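Condensin complex subunit 3 (Schizosaccharomyces pombe, PDB 5OQR) serves as a regulatory HEAT-repeat subunit of condensin, the complex required to convert interphase chromatin into condensed mitotic-like chromosomes. Local coordinates at residues L127-L131 with I162-L166; F631-F636 with L680-D684. All coordinates share one frame. Numbering follows the deposited sequence.

In the fold
The two contacts share no element of the all-helical solenoid. Contact 1 joins HEAT 3 to HEAT 4 through helices 116-129 and 158-169; contact 2 likewise joins two helices, 621-635 and 669-682, with one helix, 639-661, between them in sequence, consistent with neighbouring repeats. Their centres lie 39 Å apart. Contact 1 is partly buried and mainly aliphatic, and its outer edge meets Condensin complex subunit 2. Contact 2 is buried, nearer the centre of the chain (19 Å against 29 Å), and built round a tryptophan stacked on a phenylalanine; the other subunit does not touch its segments. In neither case do the two segments hydrogen-bond to each other.

Contact 1 (L127-L131 with I162-L166); sequences LSRVL and ILLFL
This is an apolar, mainly aliphatic contact between successive HEAT repeats, joining the C-terminal end of helix 116-129 (HEAT 3) to the middle of helix 158-169 (HEAT 4). Segment 127-131 runs from helix 116-129 into the turn after it, with Leu131 at phi/psi -101/32°. Segment 162-166 is regular helix, with Leu166 N bonded to Ile162 O at 3.1 Å. The backbones stay well apart: Leu127 CA lies 8.0 Å from Ile162 CA, and Val130 CA 8.2 Å from Leu166 CA. Side chains bridge this gap and bury 251 Å² in total. Ile162 (chi1 m, chi2 t) points at the opposite segment and is shared by two partners, its CD1 lying 3.3 Å from Leu127 CD2 and its CG2 3.7 Å from Val130 CG2. One turn later Leu166, also m,t, places CD1 3.7 Å from Val130 CB and 3.4 Å from Val130 O. Leu131 starts sideways, but its m,t rotamer brings CD2 to 4.2 Å from Leu166 CD2 and 4.4 Å from Phe165 CE1. Phe165, with chi1 t, forms the exposed margin.

Helix 135-145 backs the contact, its Ala141, Val142 and Leu145 packing on Val130. Leu131 and Leu166 each pack on an aromatic side chain of Condensin complex subunit 2, and the Phe165 ring meets an aromatic ring of that chain. With no polar pairing between the segments, the two repeats are held here by van der Waals contact between apolar side chains, and Leu131, Phe165 and Leu166 carry this apolar surface on into the interface with the kleisin subunit.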
loop_
_atom_site.group_PDB
_atom_site.type_symbol
_atom_site.label_atom_id
_atom_site.label_comp_id
_atom_site.label_asym_id
_atom_site.label_seq_id
_atom_site.Cartn_x
_atom_site.Cartn_y
_atom_site.Cartn_z
ATOM N N LEU A 127 -6.191 28.726 19.101
ATOM C CA LEU A 127 -4.963 28.264 18.461
ATOM C C LEU A 127 -4.087 27.483 19.429
ATOM O O LEU A 127 -3.389 26.549 19.020
ATOM C CB LEU A 127 -4.193 29.454 17.893
ATOM C CG LEU A 127 -4.890 30.205 16.758
ATOM C CD1 LEU A 127 -4.423 31.646 16.725
ATOM C CD2 LEU A 127 -4.608 29.547 15.426
ATOM N N SER A 128 -4.094 27.855 20.708
ATOM C CA SER A 128 -3.365 27.087 21.707
ATOM C C SER A 128 -4.080 25.787 22.062
ATOM O O SER A 128 -3.427 24.826 22.486
ATOM C CB SER A 128 -3.155 27.932 22.967
ATOM O OG SER A 128 -4.096 28.990 23.038
ATOM N N ARG A 129 -5.407 25.742 21.907
ATOM C CA ARG A 129 -6.167 24.567 22.325
ATOM C C ARG A 129 -5.900 23.369 21.417
ATOM O O ARG A 129 -5.703 22.249 21.903
ATOM C CB ARG A 129 -7.663 24.895 22.355
ATOM C CG ARG A 129 -8.187 25.363 23.703
ATOM C CD ARG A 129 -7.875 24.350 24.793
ATOM N NE ARG A 129 -6.621 24.663 25.481
ATOM C CZ ARG A 129 -5.808 23.763 26.027
ATOM N NH1 ARG A 129 -4.696 24.159 26.630
ATOM N NH2 ARG A 129 -6.092 22.470 25.965
ATOM N N VAL A 130 -5.855 23.590 20.101
ATOM C CA VAL A 130 -5.747 22.524 19.104
ATOM C C VAL A 130 -4.495 21.701 19.382
ATOM O O VAL A 130 -4.291 20.638 18.786
ATOM C CB VAL A 130 -5.731 23.096 17.670
ATOM C CG1 VAL A 130 -7.048 23.781 17.369
ATOM C CG2 VAL A 130 -4.562 24.052 17.485
ATOM N N LEU A 131 -3.627 22.199 20.263
ATOM C CA LEU A 131 -2.505 21.420 20.771
ATOM C C LEU A 131 -2.786 20.866 22.166
ATOM O O LEU A 131 -1.865 20.702 22.974
ATOM C CB LEU A 131 -1.232 22.266 20.780
ATOM C CG LEU A 131 -1.031 23.120 19.524
ATOM C CD1 LEU A 131 0.208 23.985 19.642
ATOM C CD2 LEU A 131 -0.957 22.243 18.277
ATOM N N ILE A 162 -1.701 25.636 10.798
ATOM C CA ILE A 162 -1.821 24.801 11.987
ATOM C C ILE A 162 -2.662 23.568 11.695
ATOM O O ILE A 162 -2.406 22.488 12.241
ATOM C CB ILE A 162 -2.407 25.632 13.142
ATOM C CG1 ILE A 162 -1.400 26.702 13.567
ATOM C CG2 ILE A 162 -2.774 24.743 14.331
ATOM C CD1 ILE A 162 -2.006 27.817 14.355
ATOM N N LEU A 163 -3.675 23.700 10.838
ATOM C CA LEU A 163 -4.531 22.563 10.528
ATOM C C LEU A 163 -3.797 21.544 9.666
ATOM O O LEU A 163 -3.877 20.336 9.921
ATOM C CB LEU A 163 -5.803 23.055 9.842
ATOM C CG LEU A 163 -6.629 24.011 10.709
ATOM C CD1 LEU A 163 -7.718 24.687 9.894
ATOM C CD2 LEU A 163 -7.233 23.278 11.901
ATOM N N LEU A 164 -3.075 22.007 8.644
ATOM C CA LEU A 164 -2.189 21.117 7.902
ATOM C C LEU A 164 -1.286 20.342 8.850
ATOM O O LEU A 164 -0.994 19.162 8.627
ATOM C CB LEU A 164 -1.334 21.922 6.923
ATOM C CG LEU A 164 -2.038 22.858 5.942
ATOM C CD1 LEU A 164 -1.007 23.721 5.232
ATOM C CD2 LEU A 164 -2.857 22.070 4.941
ATOM N N PHE A 165 -0.843 20.999 9.921
ATOM C CA PHE A 165 0.139 20.413 10.822
ATOM C C PHE A 165 -0.459 19.270 11.633
ATOM O O PHE A 165 0.188 18.233 11.825
ATOM C CB PHE A 165 0.693 21.515 11.726
ATOM C CG PHE A 165 1.488 21.017 12.893
ATOM C CD1 PHE A 165 0.886 20.833 14.125
ATOM C CD2 PHE A 165 2.841 20.758 12.768
ATOM C CE1 PHE A 165 1.613 20.387 15.205
ATOM C CE2 PHE A 165 3.575 20.311 13.847
ATOM C CZ PHE A 165 2.960 20.127 15.068
ATOM N N LEU A 166 -1.694 19.433 12.113
ATOM C CA LEU A 166 -2.351 18.366 12.862
ATOM C C LEU A 166 -2.845 17.267 11.931
ATOM O O LEU A 166 -2.620 16.078 12.185
ATOM C CB LEU A 166 -3.512 18.936 13.676
ATOM C CG LEU A 166 -3.123 19.877 14.814
ATOM C CD1 LEU A 166 -4.354 20.546 15.381
ATOM C CD2 LEU A 166 -2.380 19.121 15.903
#

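Contact 2 (F631-F636 with L680-D684); sequences FPVYAF and LDWTD
Aromatic stacking dominates this buried contact between the C-terminal ends of helices 621-635 and 669-682. Trp682 (chi1 m, chi2 -19°) lays its six-membered ring on the Phe631 ring (chi1 m) in an offset stack, centroids 4.4 Å apart and planes at 19°; Phe631 CB adds a CH-pi contact, 3.9 Å from the centroid of that tryptophan ring.

Helix 621-635 is kinked at Pro632, with Ala635 N hydrogen-bonded to Phe631 O at 2.8 Å; Asp684 N bonds Asp681 O at 3.1 Å. Ala635 CA comes 5.6 Å from Trp682 CA, a spacing the small methyl permits, with Ala635 CB 3.6 Å from Trp682 O. Phe636 (chi1 m) puts CZ 4.2 Å from Trp682 CD1 and CE1 3.4 Å from Asp681 O. The segments bury 290 Å².

Helix 639-661 separates the two in sequence, so their packing is consistent with neighbouring repeats of a HEAT-type solenoid. Tyr612 of helix 601-613 touches both Phe631 and Trp682; from helix 639-661, Ile645 packs on Ala635 and Gln642 NE2 hydrogen-bonds Trp682 O.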
loop_
_atom_site.group_PDB
_atom_site.type_symbol
_atom_site.label_atom_id
_atom_site.label_comp_id
_atom_site.label_asym_id
_atom_site.label_seq_id
_atom_site.Cartn_x
_atom_site.Cartn_y
_atom_site.Cartn_z
ATOM N N PHE A 631 8.740 -11.521 4.362
ATOM C CA PHE A 631 8.785 -12.007 5.740
ATOM C C PHE A 631 7.450 -12.569 6.205
ATOM O O PHE A 631 7.431 -13.683 6.754
ATOM C CB PHE A 631 9.280 -10.891 6.668
ATOM C CG PHE A 631 10.767 -10.671 6.615
ATOM C CD1 PHE A 631 11.643 -11.698 6.913
ATOM C CD2 PHE A 631 11.287 -9.436 6.278
ATOM C CE1 PHE A 631 13.008 -11.502 6.864
ATOM C CE2 PHE A 631 12.652 -9.232 6.227
ATOM C CZ PHE A 631 13.513 -10.269 6.522
ATOM N N PRO A 632 6.316 -11.891 6.024
ATOM C CA PRO A 632 5.043 -12.520 6.414
ATOM C C PRO A 632 4.749 -13.798 5.648
ATOM O O PRO A 632 4.254 -14.768 6.234
ATOM C CB PRO A 632 4.008 -11.425 6.115
ATOM C CG PRO A 632 4.777 -10.163 6.083
ATOM C CD PRO A 632 6.123 -10.512 5.553
ATOM N N VAL A 633 5.037 -13.824 4.346
ATOM C CA VAL A 633 4.769 -15.012 3.539
ATOM C C VAL A 633 5.633 -16.173 4.008
ATOM O O VAL A 633 5.163 -17.309 4.145
ATOM C CB VAL A 633 5.000 -14.700 2.047
ATOM C CG1 VAL A 633 5.127 -15.979 1.219
ATOM C CG2 VAL A 633 3.869 -13.852 1.516
ATOM N N TYR A 634 6.916 -15.906 4.247
ATOM C CA TYR A 634 7.834 -16.956 4.670
ATOM C C TYR A 634 7.537 -17.397 6.097
ATOM O O TYR A 634 7.416 -18.594 6.377
ATOM C CB TYR A 634 9.270 -16.453 4.537
ATOM C CG TYR A 634 10.338 -17.440 4.940
ATOM C CD1 TYR A 634 10.906 -17.397 6.205
ATOM C CD2 TYR A 634 10.795 -18.402 4.052
ATOM C CE1 TYR A 634 11.889 -18.287 6.578
ATOM C CE2 TYR A 634 11.780 -19.297 4.416
ATOM C CZ TYR A 634 12.323 -19.235 5.680
ATOM O OH TYR A 634 13.303 -20.123 6.048
ATOM N N ALA A 635 7.394 -16.436 7.012
ATOM C CA ALA A 635 7.213 -16.767 8.422
ATOM C C ALA A 635 5.893 -17.488 8.658
ATOM O O ALA A 635 5.851 -18.520 9.337
ATOM C CB ALA A 635 7.287 -15.498 9.269
ATOM N N PHE A 636 4.803 -16.957 8.113
ATOM C CA PHE A 636 3.476 -17.483 8.403
ATOM C C PHE A 636 3.088 -18.661 7.520
ATOM O O PHE A 636 1.977 -19.180 7.664
ATOM C CB PHE A 636 2.441 -16.367 8.263
ATOM C CG PHE A 636 2.698 -15.193 9.162
ATOM C CD1 PHE A 636 3.171 -15.381 10.450
ATOM C CD2 PHE A 636 2.478 -13.903 8.718
ATOM C CE1 PHE A 636 3.412 -14.306 11.280
ATOM C CE2 PHE A 636 2.717 -12.821 9.545
ATOM C CZ PHE A 636 3.185 -13.025 10.827
ATOM N N LEU A 680 8.931 -10.772 16.855
ATOM C CA LEU A 680 8.136 -11.621 17.736
ATOM C C LEU A 680 6.830 -12.037 17.075
ATOM O O LEU A 680 6.376 -13.173 17.247
ATOM C CB LEU A 680 7.863 -10.899 19.055
ATOM C CG LEU A 680 9.024 -10.847 20.048
ATOM C CD1 LEU A 680 8.700 -9.903 21.187
ATOM C CD2 LEU A 680 9.337 -12.235 20.583
ATOM N N ASP A 681 6.205 -11.131 16.325
ATOM C CA ASP A 681 4.999 -11.494 15.591
ATOM C C ASP A 681 5.298 -12.553 14.540
ATOM O O ASP A 681 4.522 -13.499 14.362
ATOM C CB ASP A 681 4.388 -10.252 14.947
ATOM C CG ASP A 681 3.920 -9.240 15.969
ATOM O OD1 ASP A 681 3.136 -8.339 15.606
ATOM O OD2 ASP A 681 4.332 -9.352 17.142
ATOM N N TRP A 682 6.424 -12.416 13.838
ATOM C CA TRP A 682 6.802 -13.406 12.835
ATOM C C TRP A 682 6.937 -14.796 13.435
ATOM O O TRP A 682 6.662 -15.793 12.758
ATOM C CB TRP A 682 8.119 -13.003 12.171
ATOM C CG TRP A 682 8.038 -11.764 11.338
ATOM C CD1 TRP A 682 6.915 -11.185 10.834
ATOM C CD2 TRP A 682 9.134 -10.947 10.914
ATOM N NE1 TRP A 682 7.241 -10.060 10.122
ATOM C CE2 TRP A 682 8.599 -9.891 10.156
ATOM C CE3 TRP A 682 10.517 -11.008 11.103
ATOM C CZ2 TRP A 682 9.397 -8.904 9.587
ATOM C CZ3 TRP A 682 11.305 -10.030 10.537
ATOM C CH2 TRP A 682 10.746 -8.991 9.790
ATOM N N THR A 683 7.365 -14.886 14.689
ATOM C CA THR A 683 7.607 -16.166 15.337
ATOM C C THR A 683 6.415 -16.658 16.148
ATOM O O THR A 683 6.485 -17.746 16.724
ATOM C CB THR A 683 8.844 -16.057 16.232
ATOM O OG1 THR A 683 8.748 -14.880 17.038
ATOM C CG2 THR A 683 10.095 -15.953 15.402
ATOM N N ASP A 684 5.323 -15.900 16.190
ATOM C CA ASP A 684 4.144 -16.279 16.958
ATOM C C ASP A 684 3.382 -17.379 16.226
ATOM O O ASP A 684 2.952 -17.191 15.083
ATOM C CB ASP A 684 3.255 -15.059 17.180
ATOM C CG ASP A 684 2.087 -15.339 18.102
ATOM O OD1 ASP A 684 1.708 -16.518 18.265
ATOM O OD2 ASP A 684 1.537 -14.370 18.664
#